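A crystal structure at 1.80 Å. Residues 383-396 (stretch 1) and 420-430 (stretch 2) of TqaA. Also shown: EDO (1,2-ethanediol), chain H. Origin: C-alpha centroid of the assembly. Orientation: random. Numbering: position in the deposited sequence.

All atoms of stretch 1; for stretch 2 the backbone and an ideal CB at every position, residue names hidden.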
# COMPACT_ATOMS: atom_id res chain seq x y z
N PRO A 383 -9.78 13.50 7.86
CA PRO A 383 -9.18 12.17 7.72
C PRO A 383 -10.24 11.08 7.68
O PRO A 383 -11.37 11.26 8.17
CB PRO A 383 -8.35 12.05 8.99
CG PRO A 383 -9.19 12.77 10.01
CD PRO A 383 -9.87 13.91 9.27
N LEU A 384 -9.89 9.95 7.08
CA LEU A 384 -10.71 8.74 7.25
C LEU A 384 -10.36 8.09 8.58
O LEU A 384 -9.19 7.86 8.87
CB LEU A 384 -10.49 7.76 6.10
CG LEU A 384 -10.85 8.34 4.74
CD1 LEU A 384 -10.29 7.47 3.62
CD2 LEU A 384 -12.36 8.42 4.61
N SER A 385 -11.37 7.78 9.39
CA SER A 385 -11.09 7.28 10.73
C SER A 385 -11.10 5.76 10.79
O SER A 385 -10.60 5.16 11.75
CB SER A 385 -12.10 7.85 11.72
OG SER A 385 -13.41 7.50 11.34
N LEU A 386 -11.70 5.14 9.77
CA LEU A 386 -11.74 3.70 9.61
C LEU A 386 -11.46 3.37 8.17
O LEU A 386 -12.08 3.94 7.26
CB LEU A 386 -13.11 3.12 10.02
CG LEU A 386 -13.25 1.62 9.78
CD1 LEU A 386 -12.40 0.85 10.79
CD2 LEU A 386 -14.72 1.20 9.89
N ILE A 387 -10.50 2.47 7.93
CA ILE A 387 -10.18 2.09 6.57
C ILE A 387 -10.19 0.58 6.44
O ILE A 387 -9.48 -0.12 7.16
CB ILE A 387 -8.80 2.62 6.13
CG1 ILE A 387 -8.72 4.13 6.36
CG2 ILE A 387 -8.51 2.22 4.66
CD1 ILE A 387 -7.40 4.77 5.94
N VAL A 388 -11.00 0.08 5.51
CA VAL A 388 -11.11 -1.34 5.26
C VAL A 388 -10.33 -1.70 4.00
O VAL A 388 -10.55 -1.12 2.92
CB VAL A 388 -12.56 -1.77 5.10
CG1 VAL A 388 -12.65 -3.24 4.73
CG2 VAL A 388 -13.31 -1.46 6.41
N GLN A 389 -9.41 -2.65 4.14
CA GLN A 389 -8.55 -3.05 3.03
C GLN A 389 -8.60 -4.56 2.85
O GLN A 389 -8.02 -5.30 3.65
CB GLN A 389 -7.10 -2.61 3.27
CG GLN A 389 -6.16 -2.93 2.10
CD GLN A 389 -4.84 -2.18 2.19
OE1 GLN A 389 -4.81 -0.98 2.54
NE2 GLN A 389 -3.75 -2.86 1.87
N HIS A 390 -9.28 -5.01 1.80
CA HIS A 390 -9.29 -6.44 1.48
C HIS A 390 -8.09 -6.77 0.60
O HIS A 390 -7.87 -6.12 -0.43
CB HIS A 390 -10.57 -6.87 0.77
CG HIS A 390 -10.55 -8.31 0.41
ND1 HIS A 390 -10.45 -9.30 1.36
CD2 HIS A 390 -10.50 -8.94 -0.79
CE1 HIS A 390 -10.40 -10.48 0.77
NE2 HIS A 390 -10.45 -10.29 -0.54
N GLN A 391 -7.31 -7.76 1.01
CA GLN A 391 -6.06 -8.07 0.33
C GLN A 391 -6.25 -9.08 -0.79
O GLN A 391 -5.87 -10.24 -0.64
CB GLN A 391 -5.03 -8.60 1.34
CG GLN A 391 -4.82 -7.68 2.54
CD GLN A 391 -3.94 -6.48 2.25
OE1 GLN A 391 -4.12 -5.78 1.25
NE2 GLN A 391 -2.99 -6.22 3.14
N ASN A 392 -6.87 -8.67 -1.89
CA ASN A 392 -7.07 -9.54 -3.05
C ASN A 392 -5.85 -9.47 -3.96
O ASN A 392 -5.93 -9.15 -5.16
CB ASN A 392 -8.37 -9.17 -3.80
CG ASN A 392 -8.37 -7.74 -4.32
OD1 ASN A 392 -7.81 -6.83 -3.69
ND2 ASN A 392 -9.01 -7.52 -5.47
N ILE A 393 -4.71 -9.77 -3.36
CA ILE A 393 -3.38 -9.68 -3.97
C ILE A 393 -2.60 -10.95 -3.64
O ILE A 393 -3.08 -11.78 -2.87
CB ILE A 393 -2.61 -8.46 -3.43
CG1 ILE A 393 -2.64 -8.52 -1.89
CG2 ILE A 393 -3.19 -7.17 -3.99
CD1 ILE A 393 -1.92 -7.41 -1.17
N ASP A 394 -1.41 -11.09 -4.20
CA ASP A 394 -0.54 -12.19 -3.82
C ASP A 394 -0.25 -12.16 -2.32
O ASP A 394 0.09 -11.12 -1.76
CB ASP A 394 0.79 -12.16 -4.58
CG ASP A 394 0.64 -12.46 -6.05
OD1 ASP A 394 -0.48 -12.83 -6.48
OD2 ASP A 394 1.65 -12.35 -6.79
N LEU A 395 -0.40 -13.32 -1.69
CA LEU A 395 -0.10 -13.48 -0.28
C LEU A 395 1.19 -14.30 -0.10
O LEU A 395 1.68 -14.43 1.01
CB LEU A 395 -1.26 -14.17 0.45
CG LEU A 395 -2.61 -13.43 0.40
CD1 LEU A 395 -3.71 -14.23 1.10
CD2 LEU A 395 -2.50 -12.05 1.00
N SER A 396 1.70 -14.83 -1.21
CA SER A 396 2.94 -15.62 -1.25
C SER A 396 3.85 -15.09 -2.35
O SER A 396 3.37 -14.58 -3.35
CB SER A 396 2.66 -17.10 -1.50
OG SER A 396 1.69 -17.61 -0.61
N UNK A 420 -4.32 8.15 14.03
CA UNK A 420 -5.56 8.09 14.81
C UNK A 420 -6.58 7.12 14.21
O UNK A 420 -7.59 6.81 14.85
CB UNK A 420 -6.18 9.49 14.91
N UNK A 421 -6.33 6.63 13.00
CA UNK A 421 -7.27 5.76 12.30
C UNK A 421 -7.21 4.28 12.72
O UNK A 421 -6.20 3.80 13.27
CB UNK A 421 -7.01 5.86 10.80
N UNK A 422 -8.29 3.56 12.44
CA UNK A 422 -8.35 2.12 12.64
C UNK A 422 -8.31 1.48 11.26
O UNK A 422 -9.03 1.91 10.36
CB UNK A 422 -9.60 1.70 13.42
N UNK A 423 -7.42 0.50 11.08
CA UNK A 423 -7.38 -0.31 9.87
C UNK A 423 -8.00 -1.67 10.09
O UNK A 423 -7.75 -2.31 11.12
CB UNK A 423 -5.94 -0.47 9.38
N UNK A 424 -8.80 -2.13 9.12
CA UNK A 424 -9.24 -3.51 9.09
C UNK A 424 -8.72 -4.13 7.81
O UNK A 424 -9.13 -3.74 6.74
CB UNK A 424 -10.76 -3.62 9.19
N UNK A 425 -7.78 -5.06 7.93
CA UNK A 425 -7.29 -5.79 6.77
C UNK A 425 -7.91 -7.18 6.75
O UNK A 425 -8.10 -7.79 7.80
CB UNK A 425 -5.76 -5.88 6.78
N UNK A 426 -8.20 -7.71 5.57
CA UNK A 426 -8.68 -9.10 5.47
C UNK A 426 -7.81 -9.84 4.46
O UNK A 426 -7.60 -9.37 3.35
CB UNK A 426 -10.15 -9.15 5.06
N UNK A 427 -7.27 -10.99 4.86
CA UNK A 427 -6.40 -11.79 4.00
C UNK A 427 -7.06 -13.12 3.70
O UNK A 427 -7.34 -13.89 4.63
CB UNK A 427 -5.03 -12.01 4.65
N UNK A 428 -7.33 -13.39 2.42
CA UNK A 428 -8.05 -14.59 1.99
C UNK A 428 -7.11 -15.77 1.75
O UNK A 428 -6.79 -16.05 0.60
CB UNK A 428 -8.84 -14.30 0.72
N UNK A 429 -6.69 -16.44 2.82
CA UNK A 429 -5.88 -17.65 2.70
C UNK A 429 -6.72 -18.86 2.33
O UNK A 429 -7.95 -18.82 2.38
CB UNK A 429 -5.13 -17.92 4.01
N UNK A 430 -6.05 -19.94 1.97
CA UNK A 430 -6.74 -21.15 1.54
C UNK A 430 -7.52 -21.80 2.69
O UNK A 430 -8.61 -22.33 2.48
CB UNK A 430 -5.73 -22.15 0.96
C1 EDO H . -6.51 8.79 5.80
O1 EDO H . -7.30 9.98 5.93
C2 EDO H . -6.43 8.41 4.33
O2 EDO H . -5.79 9.43 3.56

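The backbone of 420-430 sets the frame. Positions 422-428 form a strand running parallel to 386-390, the two axes inclined by 12° and 4.8 Å apart at closest approach. Within the paired part, 422-426, the extended backbone sends side chains alternately to the face of Leu386, Val388 and His390 and to that of Ile387 and Gln389.

Position 420 precedes the strand, and its ideal CB has nothing of stretch 1 within 5.5 Å, so stretch 1 sets no limit. It is Asp420; a water donates to Asp420 O (2.7 Å from the water O) and to Ser385 O (2.9 Å from the water O).

At 421 CA-to-CB points toward stretch 1, but the ideal CB lies 3.5 Å from Leu384 O, so there is little room straight ahead, and a small side chain or one that turns off beyond CB would suit. Glu421 (chi1 77°, p) does turn: its end leads away.

Position 422 has its N 2.9 Å from Ser385 O, a hydrogen bond at 166°, and its O accepts from Ile387 N (2.9 Å). The ideal CB is 3.9 Å from Leu386 CD1, which suits an aliphatic or small apolar residue. Val422 places CG1 3.8 Å from Leu386 CD1.

Position 423 lies on the Ile387 and Gln389 face, its ideal CB 4.2 Å from Ile387 O. The Ile387 side chain offers an apolar surface for a large aliphatic or aromatic group. Trp423 fills the role: Ile387 CD1 sits 3.9 Å from the centroid of the six-membered ring, 20° off its normal, and Ile387 CG2 is 3.6 Å from Trp423 CZ3. Trp423 NE1 donates to Glu421 OE2 (2.8 Å).

At 424 the N donates to Ile387 O (2.9 Å, 171°) and the O accepts from Gln389 N (2.8 Å, 174°). The ideal CB is 4.3 Å from Val388 CG2 and 5.0 Å from Leu386 CD1, so a beta-branched aliphatic fits well, though leucine or methionine could too. Ile424 extends its CD1 to 4.0 Å from Leu386 CD1.

Position 425 returns to the Gln389 side, its ideal CB 3.9 Å from Gln389 O and 4.6 Å from Gln391 NE2; the methylenes of Gln389 and the amide of Gln391 would accept an aromatic or a long chain. Phe425 brings CD1 3.7 Å from Gln389 CB and 3.8 Å from Gln391 NE2.

Position 426 has its ideal CB 3.7 Å from His390 ND1, inviting a short hydroxyl or another polar group. Thr426 (chi1 45°, p) sets OG1 2.8 Å from His390 ND1, a hydrogen bond at the ring edge; either atom could be the donor. Thr426 N also bonds to Gln389 O (3.1 Å) and Thr426 O to Gln391 N (2.9 Å).

At 427 CA-to-CB points sideways and the ideal CB is 4.4 Å from Leu395 CD1, so a chain with methylenes near its base would suit, whether apolar or polar at its end. Glu427 packs CG 3.9 Å from Gln391 CG, and a water links its OE2 to Gln391 NE2.

At 428 CA-to-CB points toward stretch 1 and the ideal CB is 4.1 Å from His390 CE1, so a compact apolar side chain would suit; phi of -88° and an N with no hydrogen bond to stretch 1 leave proline possible. Pro428 puts CD 3.8 Å from Leu395 CD1.

Position 429 points sideways, its ideal CB 4.9 Å from Leu395 CD1, so a ring or a long chain could reach it. Leu395 CD1 lies over one face of the His429 ring, 3.9 Å from its centroid.

Stretch 1 sets no limit at 430; it is Ala430.

Stretch 2 420-430: DEVWIFTEPHA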
# COMPACT_ATOMS: atom_id res chain seq x y z
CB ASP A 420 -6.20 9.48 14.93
CG ASP A 420 -5.38 10.42 15.80
OD1 ASP A 420 -4.75 9.94 16.77
OD2 ASP A 420 -5.38 11.63 15.51
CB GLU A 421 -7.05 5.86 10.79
CG GLU A 421 -5.83 5.07 10.28
CD GLU A 421 -4.50 5.74 10.59
OE1 GLU A 421 -4.50 6.94 10.93
OE2 GLU A 421 -3.45 5.06 10.48
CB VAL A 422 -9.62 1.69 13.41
CG1 VAL A 422 -9.75 0.15 13.42
CG2 VAL A 422 -9.59 2.25 14.82
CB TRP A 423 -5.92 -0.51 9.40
CG TRP A 423 -5.21 0.73 9.07
CD1 TRP A 423 -4.60 1.59 9.95
CD2 TRP A 423 -5.01 1.28 7.76
NE1 TRP A 423 -4.02 2.64 9.25
CE2 TRP A 423 -4.28 2.48 7.92
CE3 TRP A 423 -5.40 0.89 6.48
CZ2 TRP A 423 -3.90 3.28 6.83
CZ3 TRP A 423 -5.01 1.68 5.40
CH2 TRP A 423 -4.29 2.86 5.58
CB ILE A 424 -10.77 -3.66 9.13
CG1 ILE A 424 -11.33 -3.11 10.45
CG2 ILE A 424 -11.15 -5.15 8.96
CD1 ILE A 424 -12.85 -3.09 10.53
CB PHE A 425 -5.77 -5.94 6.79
CG PHE A 425 -5.00 -4.65 6.85
CD1 PHE A 425 -4.71 -3.94 5.69
CD2 PHE A 425 -4.55 -4.15 8.07
CE1 PHE A 425 -3.98 -2.74 5.75
CE2 PHE A 425 -3.81 -2.98 8.13
CZ PHE A 425 -3.53 -2.27 6.97
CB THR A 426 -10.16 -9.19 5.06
OG1 THR A 426 -10.43 -8.29 3.98
CG2 THR A 426 -11.06 -8.85 6.23
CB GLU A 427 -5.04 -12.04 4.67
CG GLU A 427 -4.11 -10.85 4.63
CD GLU A 427 -2.71 -11.20 5.12
OE1 GLU A 427 -2.52 -12.30 5.67
OE2 GLU A 427 -1.82 -10.35 4.95
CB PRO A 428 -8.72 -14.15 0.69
CG PRO A 428 -7.77 -13.15 0.12
CD PRO A 428 -7.10 -12.46 1.30
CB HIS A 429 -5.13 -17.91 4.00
CG HIS A 429 -4.18 -16.83 4.37
ND1 HIS A 429 -2.93 -16.71 3.80
CD2 HIS A 429 -4.29 -15.79 5.23
CE1 HIS A 429 -2.31 -15.66 4.30
NE2 HIS A 429 -3.12 -15.08 5.17
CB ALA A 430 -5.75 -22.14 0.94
O HOH W 1 -10.24 6.20 14.46
O HOH W 2 -2.63 -7.79 5.77
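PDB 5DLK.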